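Lipoprotein (Burkholderia cenocepacia, PDB 4QHQ) binds methionine and, as a lipoprotein of the NlpA family, probably delivers it to an ABC transporter for uptake into the cell. Local coordinates at residues V73-V85 / K230-F241. Sequence-based numbering, arbitrary orientation.
Sequences VSAGLTYISPIGV and KKQFKGSMVASF. With MET (methionine), chain B.
The ring of Tyr-79 takes the methyl of Met-237 on one face: CE stands over the ring centre, 3.6 Å from the centroid and 6° off the normal, a CH-pi contact. SD of Met-237 stands farther off above the same face, 4.6 Å from the Tyr-79 centroid, a Met-aromatic contact. A bend at chi3 (55°) turns the methyl onto the tyrosine, while SD also lies over one face of the Phe-233 ring, toward its rim; CG of Gln-232 lies over the opposite face, also toward the rim. Thioether and methyl thus bridge two aromatic rings. In the plane of the tyrosine ring, CB of Ser-81 sits at the edge. The Phe-241 ring, by contrast, offers its edge to the carbonyl of Thr-78, CD2 of Phe-241 lying 3.4 Å from Thr-78 O, and has CB of Ala-239 over one face.

The backbones between these side chains pair briefly as antiparallel strands, by which the C-terminal strand 238-239 forms one edge of a six-stranded mixed sheet, in a two-lobed fold of the periplasmic binding protein type. Ile-80 and Val-238 form its hydrogen-bonded pair, Ile-80 N to Val-238 O and Val-238 N to Ile-80 O both 2.8 Å and nearly straight. Their side chains lie alongside one another, Ile-80 CG2 3.9 Å from Val-238 CB. Farther along, Ser-240 N donates a hydrogen bond to Thr-78 O from above the carbonyl plane, 40° out of it, as Ser-240 CB packs 3.6 Å from Leu-77 CB. Beyond the strands, a water donates to both Pro-82 O and Ser-236 O.

Tyr-79 and Ser-81 also line the pocket of the bound methionine, Ser-81 OG lying 3.2 Å from the ligand O. Asp-11 accepts a hydrogen bond from the Tyr-79 hydroxyl, and Asn-199 and Arg-113 hydrogen-bond to the ligand.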
loop_
_atom_site.group_PDB
_atom_site.type_symbol
_atom_site.label_atom_id
_atom_site.label_comp_id
_atom_site.label_asym_id
_atom_site.label_seq_id
_atom_site.Cartn_x
_atom_site.Cartn_y
_atom_site.Cartn_z
ATOM N N VAL A 73 -13.313 8.937 -5.205
ATOM C CA VAL A 73 -13.283 9.241 -3.784
ATOM C C VAL A 73 -13.334 7.979 -2.950
ATOM O O VAL A 73 -13.780 6.924 -3.410
ATOM C CB VAL A 73 -14.467 10.123 -3.362
ATOM C CG1 VAL A 73 -14.339 11.525 -3.953
ATOM C CG2 VAL A 73 -15.784 9.470 -3.772
ATOM N N SER A 74 -12.898 8.104 -1.704
ATOM C CA SER A 74 -12.993 7.010 -0.760
ATOM C C SER A 74 -14.433 6.802 -0.319
ATOM O O SER A 74 -15.164 7.756 -0.045
ATOM C CB SER A 74 -12.137 7.305 0.464
ATOM O OG SER A 74 -12.253 6.255 1.397
ATOM N N ALA A 75 -14.836 5.540 -0.267
ATOM C CA ALA A 75 -16.120 5.161 0.290
ATOM C C ALA A 75 -15.955 4.604 1.703
ATOM O O ALA A 75 -16.926 4.388 2.408
ATOM C CB ALA A 75 -16.789 4.135 -0.604
ATOM N N GLY A 76 -14.715 4.360 2.116
ATOM C CA GLY A 76 -14.475 3.825 3.445
ATOM C C GLY A 76 -13.139 3.128 3.559
ATOM O O GLY A 76 -12.534 2.738 2.559
ATOM N N LEU A 77 -12.684 2.957 4.793
ATOM C CA LEU A 77 -11.366 2.395 5.034
ATOM C C LEU A 77 -11.411 0.882 5.154
ATOM O O LEU A 77 -12.447 0.305 5.513
ATOM C CB LEU A 77 -10.771 3.000 6.304
ATOM C CG LEU A 77 -10.559 4.512 6.293
ATOM C CD1 LEU A 77 -9.867 4.944 7.583
ATOM C CD2 LEU A 77 -9.771 4.974 5.064
ATOM N N THR A 78 -10.275 0.247 4.862
ATOM C CA THR A 78 -10.198 -1.205 4.872
ATOM C C THR A 78 -9.227 -1.711 5.945
ATOM O O THR A 78 -9.646 -2.165 7.003
ATOM C CB THR A 78 -9.828 -1.730 3.475
ATOM O OG1 THR A 78 -8.658 -1.058 3.000
ATOM C CG2 THR A 78 -10.957 -1.460 2.491
ATOM N N TYR A 79 -7.924 -1.600 5.680
ATOM C CA TYR A 79 -6.908 -1.981 6.657
ATOM C C TYR A 79 -5.715 -1.068 6.477
ATOM O O TYR A 79 -5.568 -0.427 5.439
ATOM C CB TYR A 79 -6.460 -3.434 6.459
ATOM C CG TYR A 79 -5.788 -3.661 5.142
ATOM C CD1 TYR A 79 -4.421 -3.449 4.980
ATOM C CD2 TYR A 79 -6.516 -4.081 4.036
ATOM C CE1 TYR A 79 -3.810 -3.642 3.760
ATOM C CE2 TYR A 79 -5.912 -4.285 2.815
ATOM C CZ TYR A 79 -4.549 -4.065 2.683
ATOM O OH TYR A 79 -3.936 -4.274 1.468
ATOM N N ILE A 80 -4.848 -1.053 7.491
ATOM C CA ILE A 80 -3.556 -0.388 7.413
ATOM C C ILE A 80 -2.462 -1.449 7.544
ATOM O O ILE A 80 -2.633 -2.469 8.227
ATOM C CB ILE A 80 -3.434 0.710 8.501
ATOM C CG1 ILE A 80 -2.191 1.579 8.288
ATOM C CG2 ILE A 80 -3.462 0.105 9.905
ATOM C CD1 ILE A 80 -2.235 2.884 9.066
ATOM N N SER A 81 -1.351 -1.230 6.852
ATOM C CA SER A 81 -0.290 -2.222 6.834
ATOM C C SER A 81 1.057 -1.523 6.837
ATOM O O SER A 81 1.581 -1.190 5.770
ATOM C CB SER A 81 -0.422 -3.132 5.613
ATOM O OG SER A 81 -0.387 -2.382 4.417
ATOM N N PRO A 82 1.612 -1.300 8.030
ATOM C CA PRO A 82 2.903 -0.610 8.181
ATOM C C PRO A 82 3.973 -1.158 7.241
ATOM O O PRO A 82 4.188 -2.367 7.158
ATOM C CB PRO A 82 3.264 -0.890 9.639
ATOM C CG PRO A 82 1.932 -0.957 10.319
ATOM C CD PRO A 82 1.064 -1.706 9.333
ATOM N N ILE A 83 4.619 -0.256 6.519
ATOM C CA ILE A 83 5.597 -0.662 5.532
ATOM C C ILE A 83 6.902 -1.034 6.229
ATOM O O ILE A 83 7.303 -0.418 7.228
ATOM C CB ILE A 83 5.783 0.427 4.453
ATOM C CG1 ILE A 83 6.481 -0.138 3.212
ATOM C CG2 ILE A 83 6.454 1.663 4.988
ATOM C CD1 ILE A 83 6.309 0.741 1.970
ATOM N N GLY A 84 7.545 -2.066 5.709
ATOM C CA GLY A 84 8.770 -2.549 6.317
ATOM C C GLY A 84 9.996 -2.397 5.452
ATOM O O GLY A 84 9.905 -2.192 4.222
ATOM N N VAL A 85 11.146 -2.506 6.110
ATOM C CA VAL A 85 12.441 -2.594 5.455
ATOM C C VAL A 85 12.888 -4.045 5.567
ATOM O O VAL A 85 12.841 -4.640 6.661
ATOM C CB VAL A 85 13.475 -1.709 6.162
ATOM C CG1 VAL A 85 14.809 -1.779 5.448
ATOM C CG2 VAL A 85 13.003 -0.268 6.229
ATOM N N LYS A 230 -7.012 -10.714 10.634
ATOM C CA LYS A 230 -6.227 -11.034 11.824
ATOM C C LYS A 230 -5.495 -12.363 11.676
ATOM O O LYS A 230 -4.276 -12.450 11.878
ATOM C CB LYS A 230 -7.126 -11.121 13.058
ATOM C CG LYS A 230 -7.647 -9.801 13.589
ATOM C CD LYS A 230 -7.957 -9.929 15.076
ATOM C CE LYS A 230 -9.058 -8.976 15.505
ATOM N NZ LYS A 230 -9.288 -9.031 16.975
ATOM N N LYS A 231 -6.251 -13.398 11.325
ATOM C CA LYS A 231 -5.733 -14.760 11.296
ATOM C C LYS A 231 -4.740 -14.983 10.163
ATOM O O LYS A 231 -3.694 -15.595 10.356
ATOM C CB LYS A 231 -6.886 -15.756 11.163
ATOM N N GLN A 232 -5.069 -14.481 8.980
ATOM C CA GLN A 232 -4.298 -14.803 7.788
ATOM C C GLN A 232 -2.972 -14.053 7.719
ATOM O O GLN A 232 -1.976 -14.592 7.239
ATOM C CB GLN A 232 -5.123 -14.510 6.530
ATOM C CG GLN A 232 -4.436 -14.890 5.227
ATOM C CD GLN A 232 -4.425 -16.385 4.979
ATOM O OE1 GLN A 232 -5.088 -17.147 5.681
ATOM N NE2 GLN A 232 -3.670 -16.812 3.975
ATOM N N PHE A 233 -2.958 -12.807 8.186
ATOM C CA PHE A 233 -1.800 -11.952 7.964
ATOM C C PHE A 233 -1.010 -11.620 9.224
ATOM O O PHE A 233 -0.049 -10.845 9.178
ATOM C CB PHE A 233 -2.205 -10.709 7.175
ATOM C CG PHE A 233 -2.973 -11.037 5.929
ATOM C CD1 PHE A 233 -2.348 -11.690 4.882
ATOM C CD2 PHE A 233 -4.322 -10.726 5.818
ATOM C CE1 PHE A 233 -3.043 -12.013 3.736
ATOM C CE2 PHE A 233 -5.022 -11.047 4.675
ATOM C CZ PHE A 233 -4.386 -11.689 3.631
ATOM N N LYS A 234 -1.422 -12.220 10.339
ATOM C CA LYS A 234 -0.590 -12.305 11.547
ATOM C C LYS A 234 -0.208 -10.962 12.175
ATOM O O LYS A 234 0.798 -10.864 12.880
ATOM C CB LYS A 234 0.669 -13.133 11.261
ATOM N N GLY A 235 -1.011 -9.934 11.931
ATOM C CA GLY A 235 -0.744 -8.625 12.501
ATOM C C GLY A 235 -0.088 -7.639 11.548
ATOM O O GLY A 235 0.032 -6.457 11.861
ATOM N N SER A 236 0.342 -8.117 10.383
ATOM C CA SER A 236 0.954 -7.238 9.387
ATOM C C SER A 236 -0.075 -6.308 8.739
ATOM O O SER A 236 0.276 -5.283 8.155
ATOM C CB SER A 236 1.655 -8.057 8.305
ATOM O OG SER A 236 0.719 -8.764 7.510
ATOM N N MET A 237 -1.347 -6.683 8.836
ATOM C CA MET A 237 -2.450 -5.860 8.364
ATOM C C MET A 237 -3.403 -5.715 9.538
ATOM O O MET A 237 -3.727 -6.694 10.206
ATOM C CB MET A 237 -3.128 -6.526 7.171
ATOM C CG MET A 237 -2.260 -6.512 5.919
ATOM S SD MET A 237 -2.734 -7.727 4.670
ATOM C CE MET A 237 -4.461 -7.322 4.414
ATOM N N VAL A 238 -3.798 -4.477 9.809
ATOM C CA VAL A 238 -4.671 -4.166 10.928
ATOM C C VAL A 238 -5.946 -3.529 10.383
ATOM O O VAL A 238 -5.888 -2.554 9.633
ATOM C CB VAL A 238 -3.968 -3.219 11.924
ATOM C CG1 VAL A 238 -4.944 -2.791 13.012
ATOM C CG2 VAL A 238 -2.722 -3.893 12.533
ATOM N N ALA A 239 -7.095 -4.098 10.736
ATOM C CA ALA A 239 -8.359 -3.588 10.226
ATOM C C ALA A 239 -8.533 -2.120 10.572
ATOM O O ALA A 239 -8.162 -1.666 11.657
ATOM C CB ALA A 239 -9.546 -4.404 10.756
ATOM N N SER A 240 -9.113 -1.374 9.638
ATOM C CA SER A 240 -9.374 0.040 9.856
ATOM C C SER A 240 -10.841 0.296 10.199
ATOM O O SER A 240 -11.358 1.378 9.947
ATOM C CB SER A 240 -8.982 0.857 8.628
ATOM O OG SER A 240 -7.625 0.668 8.295
ATOM N N PHE A 241 -11.477 -0.700 10.808
ATOM C CA PHE A 241 -12.874 -0.620 11.214
ATOM C C PHE A 241 -13.077 -1.522 12.414
ATOM O O PHE A 241 -14.146 -1.511 13.031
ATOM C CB PHE A 241 -13.781 -1.079 10.074
ATOM C CG PHE A 241 -13.514 -2.490 9.627
ATOM C CD1 PHE A 241 -14.179 -3.557 10.215
ATOM C CD2 PHE A 241 -12.597 -2.751 8.624
ATOM C CE1 PHE A 241 -13.938 -4.857 9.808
ATOM C CE2 PHE A 241 -12.346 -4.052 8.213
ATOM C CZ PHE A 241 -13.021 -5.106 8.809
ATOM O OXT PHE A 241 -12.191 -2.291 12.795
HETATM N N MET B . -1.589 -1.927 0.237
HETATM C CA MET B . -0.549 -0.936 -0.042
HETATM C C MET B . 0.017 -0.371 1.242
HETATM O O MET B . -0.745 -0.118 2.168
HETATM C CB MET B . -1.134 0.184 -0.911
HETATM C CG MET B . -0.114 1.267 -1.309
HETATM S SD MET B . -0.867 2.592 -2.279
HETATM C CE MET B . -1.281 1.733 -3.800
HETATM O OXT MET B . 1.239 -0.186 1.379
HETATM O O HOH W 1 2.911 -4.644 7.632
#